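Local coordinates for protein probable ferredoxin-dependent nitrite reductase NirA (Mycobacterium tuberculosis, PDB 1ZJ8) that reduces sulfite to sulfide with electrons from ferredoxin, using a siroheme and a [4Fe-4S] cluster, at residues 181-186 with 386-391; 225-230 with 237-242; 355-360 with 407-412. All coordinates share one frame; numbering follows the deposited sequence.

Interaction 1 is the middle member of the set. It joins a loop of the first 4Fe-4S domain to a loop of the second ferredoxin-like half domain. Interaction 2 lies in the same 4Fe-4S domain, the two centres about 12 Å apart. They touch where S182 OG lies 3.0 Å from D228 OD2. Interaction 3 belongs to the half domain, its centre about 16 Å from that of interaction 1. K391 CB packs 3.5 Å from V357 O there. Interactions 2 and 3 do not touch; their nearest atoms are about 12 Å apart. Interaction 1 reaches the siroheme pocket through Q390. The side chain of V229 stays about 9 Å from the siroheme.

Interaction 1. Residues 181-186 with 386-391; sequences GSPLAG and FTPYQK. With SRM (siroheme), chain E.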
loop_
_atom_site.group_PDB
_atom_site.type_symbol
_atom_site.label_atom_id
_atom_site.label_comp_id
_atom_site.label_asym_id
_atom_site.label_seq_id
_atom_site.Cartn_x
_atom_site.Cartn_y
_atom_site.Cartn_z
ATOM N N GLY A 181 0.191 9.184 -4.834
ATOM C CA GLY A 181 0.864 10.419 -5.250
ATOM C C GLY A 181 2.088 10.756 -4.408
ATOM O O GLY A 181 2.192 10.322 -3.256
ATOM N N SER A 182 3.016 11.526 -4.980
ATOM C CA SER A 182 4.143 12.043 -4.212
ATOM C C SER A 182 3.637 12.814 -3.004
ATOM O O SER A 182 2.846 13.768 -3.149
ATOM C CB SER A 182 5.007 12.994 -5.033
ATOM O OG SER A 182 5.849 13.763 -4.192
ATOM N N PRO A 183 4.089 12.413 -1.811
ATOM C CA PRO A 183 3.856 13.174 -0.594
ATOM C C PRO A 183 4.330 14.607 -0.656
ATOM O O PRO A 183 4.011 15.366 0.248
ATOM C CB PRO A 183 4.716 12.433 0.445
ATOM C CG PRO A 183 4.824 11.089 -0.040
ATOM C CD PRO A 183 4.836 11.179 -1.539
ATOM N N LEU A 184 5.136 14.960 -1.658
ATOM C CA LEU A 184 5.588 16.351 -1.849
ATOM C C LEU A 184 5.189 16.893 -3.206
ATOM O O LEU A 184 5.878 17.742 -3.771
ATOM C CB LEU A 184 7.105 16.458 -1.664
ATOM C CG LEU A 184 7.433 16.766 -0.208
ATOM C CD1 LEU A 184 7.613 15.474 0.592
ATOM C CD2 LEU A 184 8.654 17.639 -0.140
ATOM N N ALA A 185 4.068 16.410 -3.722
ATOM C CA ALA A 185 3.576 16.869 -5.002
ATOM C C ALA A 185 3.337 18.390 -4.947
ATOM O O ALA A 185 2.611 18.879 -4.071
ATOM C CB ALA A 185 2.321 16.130 -5.355
ATOM N N GLY A 186 3.986 19.131 -5.846
ATOM C CA GLY A 186 3.859 20.586 -5.898
ATOM C C GLY A 186 4.801 21.400 -5.026
ATOM O O GLY A 186 4.787 22.637 -5.083
ATOM N N PHE A 386 -0.124 11.388 3.841
ATOM C CA PHE A 386 0.332 10.050 4.200
ATOM C C PHE A 386 1.253 9.506 3.099
ATOM O O PHE A 386 1.143 9.932 1.957
ATOM C CB PHE A 386 -0.859 9.092 4.397
ATOM C CG PHE A 386 -1.819 9.484 5.521
ATOM C CD1 PHE A 386 -1.344 9.968 6.744
ATOM C CD2 PHE A 386 -3.193 9.316 5.362
ATOM C CE1 PHE A 386 -2.232 10.329 7.779
ATOM C CE2 PHE A 386 -4.074 9.660 6.381
ATOM C CZ PHE A 386 -3.590 10.169 7.599
ATOM N N THR A 387 2.109 8.541 3.445
ATOM C CA THR A 387 3.234 8.073 2.595
ATOM C C THR A 387 2.993 6.648 2.112
ATOM O O THR A 387 2.368 5.856 2.796
ATOM C CB THR A 387 4.570 8.111 3.410
ATOM O OG1 THR A 387 4.778 9.445 3.881
ATOM C CG2 THR A 387 5.822 7.702 2.619
ATOM N N PRO A 388 3.443 6.310 0.900
ATOM C CA PRO A 388 3.412 4.879 0.562
ATOM C C PRO A 388 4.384 3.985 1.343
ATOM O O PRO A 388 4.544 2.823 0.987
ATOM C CB PRO A 388 3.713 4.864 -0.947
ATOM C CG PRO A 388 3.500 6.311 -1.412
ATOM C CD PRO A 388 3.859 7.153 -0.244
ATOM N N TYR A 389 4.985 4.493 2.416
ATOM C CA TYR A 389 5.857 3.693 3.286
ATOM C C TYR A 389 5.385 3.771 4.731
ATOM O O TYR A 389 6.179 3.583 5.667
ATOM C CB TYR A 389 7.309 4.128 3.104
ATOM C CG TYR A 389 7.813 3.698 1.740
ATOM C CD1 TYR A 389 7.713 4.550 0.640
ATOM C CD2 TYR A 389 8.322 2.405 1.533
ATOM C CE1 TYR A 389 8.130 4.141 -0.610
ATOM C CE2 TYR A 389 8.746 1.997 0.287
ATOM C CZ TYR A 389 8.650 2.865 -0.778
ATOM O OH TYR A 389 9.064 2.471 -2.032
ATOM N N GLN A 390 4.076 4.038 4.870
ATOM C CA GLN A 390 3.345 4.067 6.136
ATOM C C GLN A 390 3.837 5.175 7.073
ATOM O O GLN A 390 3.951 4.978 8.295
ATOM C CB GLN A 390 3.412 2.722 6.858
ATOM C CG GLN A 390 3.138 1.515 6.020
ATOM C CD GLN A 390 3.510 0.244 6.753
ATOM O OE1 GLN A 390 4.568 0.173 7.394
ATOM N NE2 GLN A 390 2.644 -0.764 6.681
ATOM N N LYS A 391 4.123 6.332 6.488
ATOM C CA LYS A 391 4.664 7.475 7.212
ATOM C C LYS A 391 3.783 8.682 6.977
ATOM O O LYS A 391 2.828 8.619 6.200
ATOM C CB LYS A 391 6.111 7.722 6.781
ATOM C CG LYS A 391 7.114 6.716 7.433
ATOM C CD LYS A 391 7.829 5.806 6.448
ATOM C CE LYS A 391 8.692 4.712 7.135
ATOM N NZ LYS A 391 8.039 3.412 7.463
HETATM FE FE SRM E . -3.689 -5.745 0.849
HETATM C CHA SRM E . -5.939 -8.299 1.137
HETATM C CHB SRM E . -3.918 -5.191 4.145
HETATM C CHC SRM E . -1.581 -3.282 0.560
HETATM C CHD SRM E . -1.940 -7.547 -1.523
HETATM N NA SRM E . -4.866 -6.448 2.305
HETATM C C1A SRM E . -5.819 -7.403 2.220
HETATM C C2A SRM E . -6.750 -7.434 3.393
HETATM C CMA SRM E . -8.001 -6.680 3.061
HETATM C CDA SRM E . -6.991 -8.825 3.908
HETATM C CEA SRM E . -8.281 -9.517 3.600
HETATM O O3A SRM E . -8.560 -9.753 2.420
HETATM O O4A SRM E . -9.063 -9.844 4.505
HETATM C C3A SRM E . -5.931 -6.703 4.403
HETATM C CAA SRM E . -6.709 -5.792 5.291
HETATM C CBA SRM E . -7.072 -6.671 6.458
HETATM C CCA SRM E . -7.154 -5.874 7.719
HETATM O O1A SRM E . -6.303 -4.983 7.928
HETATM O O2A SRM E . -8.092 -6.115 8.518
HETATM C C4A SRM E . -4.862 -6.063 3.585
HETATM N NB SRM E . -3.023 -4.388 2.107
HETATM C C1B SRM E . -3.217 -4.232 3.418
HETATM C C2B SRM E . -2.650 -2.969 4.001
HETATM C CMB SRM E . -3.523 -2.314 5.034
HETATM C CDB SRM E . -1.351 -3.322 4.645
HETATM C CEB SRM E . -0.582 -2.241 5.317
HETATM O O3B SRM E . -0.415 -2.206 6.555
HETATM O O4B SRM E . -0.116 -1.362 4.592
HETATM C C3B SRM E . -2.439 -2.184 2.724
HETATM C CAB SRM E . -3.681 -1.420 2.348
HETATM C CBB SRM E . -3.370 -0.226 1.498
HETATM C CCB SRM E . -4.636 0.370 0.955
HETATM O O1B SRM E . -5.111 1.393 1.444
HETATM O O2B SRM E . -5.211 -0.128 -0.007
HETATM C C4B SRM E . -2.337 -3.312 1.734
HETATM N NC SRM E . -2.049 -5.526 -0.148
HETATM C C1C SRM E . -1.390 -4.358 -0.294
HETATM C C2C SRM E . -0.262 -4.451 -1.097
HETATM C CDC SRM E . 0.854 -3.479 -1.290
HETATM C CEC SRM E . 0.769 -2.399 -2.297
HETATM O O3C SRM E . -0.316 -2.169 -2.879
HETATM O O4C SRM E . 1.822 -1.783 -2.513
HETATM C C3C SRM E . -0.371 -5.700 -1.632
HETATM C CAC SRM E . 0.675 -6.171 -2.588
HETATM C CBC SRM E . 0.769 -5.571 -3.975
HETATM C CCC SRM E . -0.288 -6.210 -4.858
HETATM O O1C SRM E . -1.510 -5.949 -4.685
HETATM O O2C SRM E . 0.117 -7.016 -5.734
HETATM C C4C SRM E . -1.484 -6.303 -1.103
HETATM N ND SRM E . -4.089 -7.395 -0.252
HETATM C C1D SRM E . -3.156 -8.014 -0.993
HETATM C C2D SRM E . -3.555 -9.347 -1.208
HETATM C CAD SRM E . -3.147 -10.137 -2.438
HETATM C CBD SRM E . -4.046 -10.115 -3.635
HETATM C CCD SRM E . -3.684 -10.750 -4.947
HETATM O O1D SRM E . -3.533 -9.982 -5.923
HETATM O O2D SRM E . -3.535 -11.997 -5.053
HETATM C C3D SRM E . -4.770 -9.502 -0.563
HETATM C CDD SRM E . -5.782 -10.572 -0.868
HETATM C CED SRM E . -6.692 -10.526 -2.076
HETATM O O3D SRM E . -6.820 -9.499 -2.744
HETATM O O4D SRM E . -7.338 -11.522 -2.431
HETATM C C4D SRM E . -5.090 -8.287 0.022
#
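P183 and P388 reach toward each other and meet through single ring carbons, P183 CG lying 4.1 Å from P388 CD. The same CG also sits 4.3 Å from F386 O and 4.3 Å from T387 OG1. No hydrogen bond crosses directly between 181-186 and 386-391, so the contact is van der Waals packing. All four touching residues are buried. Each proline is the second residue of a beta turn. In the first turn A185 N bonds to S182 O at 3.0 Å, and in the second Q390 N bonds to T387 O at 3.2 Å. The second turn closes the hairpin between strands 384-386 and 392-397 of the ferredoxin-like half domain. The first follows strand 176-181 in the 4Fe-4S domain. S182 also forms an ST turn: its OG accepts from L184 N at 2.9 Å, with an angle of 148° at the hydrogen. T387 OG1 makes a weak bond to K391 O across the mouth of the loop. Further out, the amide of Q142 bridges the two segments, giving NE2 to F386 O and taking G181 N on OE1. R480 bonds to P388 O and makes a cation-pi contact with Y389. Q390 has its CG beside the backbone N (chi1 -47°) and an extended chain beyond. This carries NE2 to A427 O, a hydrogen bond, and to within 3.4 Å of siroheme O3B.

Interaction 2. Residues 225-230 with 237-242; sequences GLQDVA and AFIGVN
I239 packs against the loop that leaves strand 219-224, touching both Q227 and V229. Strands 219-224 and 236-243 are parallel neighbours in the mixed sheet of the 4Fe-4S domain, and 225-230 begins the connection between them. I239 gives up more surface than any other residue here. Its two branches part. CG2, anti to the backbone N, meets Q227 CG at 4.0 Å, and the two side chains lie roughly perpendicular. The other branch, starting with CG1 beside the backbone N (chi1 -87°), brings CD1 to V229. V229 and I239 run alongside each other, pointing opposite ways. V229 also rests on A222 and S224 of strand 219-224. G225 and G240 supply the next largest areas. The side of G240 that faces G225 carries only a hydrogen, which lets the backbones lie close, G225 CA being 4.0 Å from G240 N. The chain bends away at Q227, the centre of an inverse gamma turn with a weak bond from D228 N to L226 O. The Q227 amide is held outside the contact, with NE2 bonded to E334 O and OE1 weakly to V336 N. At the far end of I239, CD1 stops 3.9 Å from V229 CG2.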
loop_
_atom_site.group_PDB
_atom_site.type_symbol
_atom_site.label_atom_id
_atom_site.label_comp_id
_atom_site.label_asym_id
_atom_site.label_seq_id
_atom_site.Cartn_x
_atom_site.Cartn_y
_atom_site.Cartn_z
ATOM N N GLY A 225 5.646 12.913 -10.027
ATOM C CA GLY A 225 6.839 13.468 -10.659
ATOM C C GLY A 225 8.134 13.172 -9.913
ATOM O O GLY A 225 9.163 13.802 -10.184
ATOM N N LEU A 226 8.066 12.256 -8.942
ATOM C CA LEU A 226 9.242 11.590 -8.331
ATOM C C LEU A 226 8.999 10.082 -8.349
ATOM O O LEU A 226 7.866 9.644 -8.464
ATOM C CB LEU A 226 9.436 12.013 -6.861
ATOM C CG LEU A 226 9.933 13.415 -6.527
ATOM C CD1 LEU A 226 9.949 13.625 -5.008
ATOM C CD2 LEU A 226 11.308 13.645 -7.123
ATOM N N GLN A 227 10.045 9.285 -8.209
ATOM C CA GLN A 227 9.878 7.836 -8.002
ATOM C C GLN A 227 9.783 7.545 -6.498
ATOM O O GLN A 227 10.684 6.928 -5.946
ATOM C CB GLN A 227 11.061 7.048 -8.598
ATOM C CG GLN A 227 11.271 7.158 -10.124
ATOM C CD GLN A 227 12.703 6.743 -10.527
ATOM O OE1 GLN A 227 13.097 5.596 -10.327
ATOM N NE2 GLN A 227 13.475 7.678 -11.072
ATOM N N ASP A 228 8.709 8.021 -5.851
ATOM C CA ASP A 228 8.474 7.804 -4.404
ATOM C C ASP A 228 7.172 7.052 -4.131
ATOM O O ASP A 228 6.623 7.133 -3.035
ATOM C CB ASP A 228 8.483 9.135 -3.643
ATOM C CG ASP A 228 7.471 10.132 -4.179
ATOM O OD1 ASP A 228 6.561 9.733 -4.939
ATOM O OD2 ASP A 228 7.608 11.329 -3.854
ATOM N N VAL A 229 6.692 6.314 -5.132
ATOM C CA VAL A 229 5.383 5.648 -5.086
ATOM C C VAL A 229 5.430 4.171 -5.538
ATOM O O VAL A 229 4.449 3.621 -6.041
ATOM C CB VAL A 229 4.330 6.431 -5.953
ATOM C CG1 VAL A 229 4.083 7.830 -5.395
ATOM C CG2 VAL A 229 4.766 6.516 -7.415
ATOM N N ALA A 230 6.560 3.517 -5.340
ATOM C CA ALA A 230 6.668 2.075 -5.569
ATOM C C ALA A 230 5.924 1.707 -6.839
ATOM O O ALA A 230 5.046 0.847 -6.838
ATOM C CB ALA A 230 6.112 1.295 -4.362
ATOM N N ALA A 237 1.217 2.872 -13.832
ATOM C CA ALA A 237 1.968 3.969 -13.227
ATOM C C ALA A 237 2.326 5.068 -14.236
ATOM O O ALA A 237 2.711 4.788 -15.380
ATOM C CB ALA A 237 3.210 3.437 -12.547
ATOM N N PHE A 238 2.160 6.319 -13.807
ATOM C CA PHE A 238 2.574 7.476 -14.595
ATOM C C PHE A 238 3.659 8.203 -13.795
ATOM O O PHE A 238 3.370 8.834 -12.776
ATOM C CB PHE A 238 1.387 8.406 -14.856
ATOM C CG PHE A 238 0.281 7.785 -15.670
ATOM C CD1 PHE A 238 -0.619 6.897 -15.092
ATOM C CD2 PHE A 238 0.113 8.122 -17.006
ATOM C CE1 PHE A 238 -1.659 6.334 -15.843
ATOM C CE2 PHE A 238 -0.911 7.574 -17.756
ATOM C CZ PHE A 238 -1.803 6.676 -17.172
ATOM N N ILE A 239 4.907 8.088 -14.232
ATOM C CA ILE A 239 6.032 8.613 -13.465
ATOM C C ILE A 239 6.743 9.685 -14.284
ATOM O O ILE A 239 7.058 9.464 -15.438
ATOM C CB ILE A 239 7.008 7.474 -13.051
ATOM C CG1 ILE A 239 6.633 6.776 -11.722
ATOM C CG2 ILE A 239 8.400 8.038 -12.832
ATOM C CD1 ILE A 239 5.205 6.821 -11.266
ATOM N N GLY A 240 6.980 10.842 -13.670
ATOM C CA GLY A 240 7.561 12.018 -14.340
ATOM C C GLY A 240 8.843 11.803 -15.129
ATOM O O GLY A 240 9.698 11.018 -14.722
ATOM N N VAL A 241 8.956 12.495 -16.269
ATOM C CA VAL A 241 10.215 12.592 -17.031
ATOM C C VAL A 241 10.208 13.726 -18.050
ATOM O O VAL A 241 9.169 14.052 -18.635
ATOM C CB VAL A 241 10.582 11.293 -17.793
ATOM C CG1 VAL A 241 9.663 11.073 -19.011
ATOM C CG2 VAL A 241 12.072 11.325 -18.204
ATOM N N ASN A 242 11.388 14.290 -18.284
ATOM C CA ASN A 242 11.572 15.310 -19.311
ATOM C C ASN A 242 11.781 14.703 -20.682
ATOM O O ASN A 242 12.832 14.108 -20.935
ATOM C CB ASN A 242 12.787 16.159 -18.963
ATOM C CG ASN A 242 12.767 16.600 -17.534
ATOM O OD1 ASN A 242 11.893 17.376 -17.137
ATOM N ND2 ASN A 242 13.699 16.073 -16.725
#

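Interaction 3. Residues 355-360 with 407-412; sequences VGVAPI and AGLDAL
V355 and V357 meet L409 with no aromatic ring, amide or carboxylate between them. The flat element is the sheet itself. L409 of helix 399-411 lies on one face of strand 353-357. The edges of this strand are taken by its two antiparallel neighbours. V355 bonds through its backbone with I394, and V357 with L392, both of strand 392-397. G356 bonds with G344 of strand 344-347 along the other edge. V355 and V357 both turn their CB toward the helix. G356, between them, has no side chain.

One methyl group, L409 CD1, makes both contacts. It is 3.7 Å from V357 CG1 and 4.1 Å from V355 CG1. The side chain of L409 lies nearly square to V357 and at a slant to V355. The two valines present the same branch through different torsions. In V355, CG1 points opposite the backbone N (chi1 174°), whereas in V357 it stands beside that N (chi1 -75°). The backbones stay apart, with V357 CA 7.9 Å from L409 CA.

This is helix-on-sheet packing in the second ferredoxin-like half domain. V355 also touches L402 and I406, earlier in helix 399-411. L409 extends the layer to L375 of helix 366-379, and V357 extends it to L392 and L414.

The touching residues are all buried, and no hydrogen bond crosses the contact. The backbone of the strand is paired within the sheet, and the helix keeps its own bonds, such as A411 N to A407 O at 2.9 Å. What joins helix to strand here is therefore dispersion and the burial of methyl groups, which set the spacing without calling for any exact bond direction.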
loop_
_atom_site.group_PDB
_atom_site.type_symbol
_atom_site.label_atom_id
_atom_site.label_comp_id
_atom_site.label_asym_id
_atom_site.label_seq_id
_atom_site.Cartn_x
_atom_site.Cartn_y
_atom_site.Cartn_z
ATOM N N VAL A 355 8.323 18.279 6.876
ATOM C CA VAL A 355 8.864 17.454 7.949
ATOM C C VAL A 355 8.197 16.083 7.867
ATOM O O VAL A 355 6.983 15.983 7.984
ATOM C CB VAL A 355 8.550 18.117 9.320
ATOM C CG1 VAL A 355 8.949 17.239 10.493
ATOM C CG2 VAL A 355 9.225 19.467 9.395
ATOM N N GLY A 356 8.975 15.030 7.641
ATOM C CA GLY A 356 8.420 13.663 7.614
ATOM C C GLY A 356 8.696 12.922 8.916
ATOM O O GLY A 356 9.806 12.991 9.458
ATOM N N VAL A 357 7.700 12.210 9.419
ATOM C CA VAL A 357 7.854 11.494 10.676
ATOM C C VAL A 357 7.569 10.029 10.492
ATOM O O VAL A 357 6.805 9.630 9.616
ATOM C CB VAL A 357 6.923 11.997 11.791
ATOM C CG1 VAL A 357 7.414 13.309 12.325
ATOM C CG2 VAL A 357 5.479 12.107 11.319
ATOM N N ALA A 358 8.176 9.231 11.356
ATOM C CA ALA A 358 8.156 7.782 11.215
ATOM C C ALA A 358 7.548 7.164 12.447
ATOM O O ALA A 358 8.202 7.070 13.476
ATOM C CB ALA A 358 9.580 7.216 11.015
ATOM N N PRO A 359 6.298 6.714 12.333
ATOM C CA PRO A 359 5.770 5.882 13.384
ATOM C C PRO A 359 6.400 4.496 13.240
ATOM O O PRO A 359 7.394 4.345 12.515
ATOM C CB PRO A 359 4.266 5.882 13.112
ATOM C CG PRO A 359 4.084 6.406 11.701
ATOM C CD PRO A 359 5.363 6.918 11.211
ATOM N N ILE A 360 5.856 3.503 13.934
ATOM C CA ILE A 360 6.313 2.139 13.812
ATOM C C ILE A 360 5.286 1.376 12.976
ATOM O O ILE A 360 4.201 1.036 13.456
ATOM C CB ILE A 360 6.466 1.492 15.206
ATOM C CG1 ILE A 360 7.633 2.125 15.972
ATOM C CG2 ILE A 360 6.661 -0.019 15.071
ATOM C CD1 ILE A 360 7.883 1.533 17.350
ATOM N N ALA A 407 9.449 18.891 18.253
ATOM C CA ALA A 407 9.412 18.437 19.639
ATOM C C ALA A 407 8.030 17.866 19.982
ATOM O O ALA A 407 7.909 16.751 20.505
ATOM C CB ALA A 407 9.791 19.556 20.592
ATOM N N GLY A 408 6.988 18.613 19.657
ATOM C CA GLY A 408 5.631 18.108 19.800
ATOM C C GLY A 408 5.418 16.740 19.177
ATOM O O GLY A 408 4.770 15.875 19.780
ATOM N N LEU A 409 5.958 16.549 17.968
ATOM C CA LEU A 409 5.814 15.314 17.224
ATOM C C LEU A 409 6.526 14.172 17.931
ATOM O O LEU A 409 6.008 13.065 18.025
ATOM C CB LEU A 409 6.378 15.501 15.815
ATOM C CG LEU A 409 5.534 16.354 14.859
ATOM C CD1 LEU A 409 6.309 16.631 13.605
ATOM C CD2 LEU A 409 4.239 15.684 14.495
ATOM N N ASP A 410 7.726 14.456 18.422
ATOM C CA ASP A 410 8.482 13.493 19.251
ATOM C C ASP A 410 7.690 13.069 20.491
ATOM O O ASP A 410 7.609 11.899 20.807
ATOM C CB ASP A 410 9.842 14.083 19.718
ATOM C CG ASP A 410 10.969 13.901 18.694
ATOM O OD1 ASP A 410 10.876 13.023 17.796
ATOM O OD2 ASP A 410 11.974 14.647 18.805
ATOM N N ALA A 411 7.119 14.040 21.195
ATOM C CA ALA A 411 6.351 13.739 22.391
ATOM C C ALA A 411 5.164 12.788 22.113
ATOM O O ALA A 411 4.717 12.097 23.018
ATOM C CB ALA A 411 5.894 14.996 23.029
ATOM N N LEU A 412 4.665 12.754 20.874
ATOM C CA LEU A 412 3.660 11.761 20.457
ATOM C C LEU A 412 4.267 10.476 19.884
ATOM O O LEU A 412 3.540 9.598 19.453
ATOM C CB LEU A 412 2.751 12.339 19.384
ATOM C CG LEU A 412 1.892 13.531 19.762
ATOM C CD1 LEU A 412 1.535 14.276 18.500
ATOM C CD2 LEU A 412 0.656 13.062 20.474
#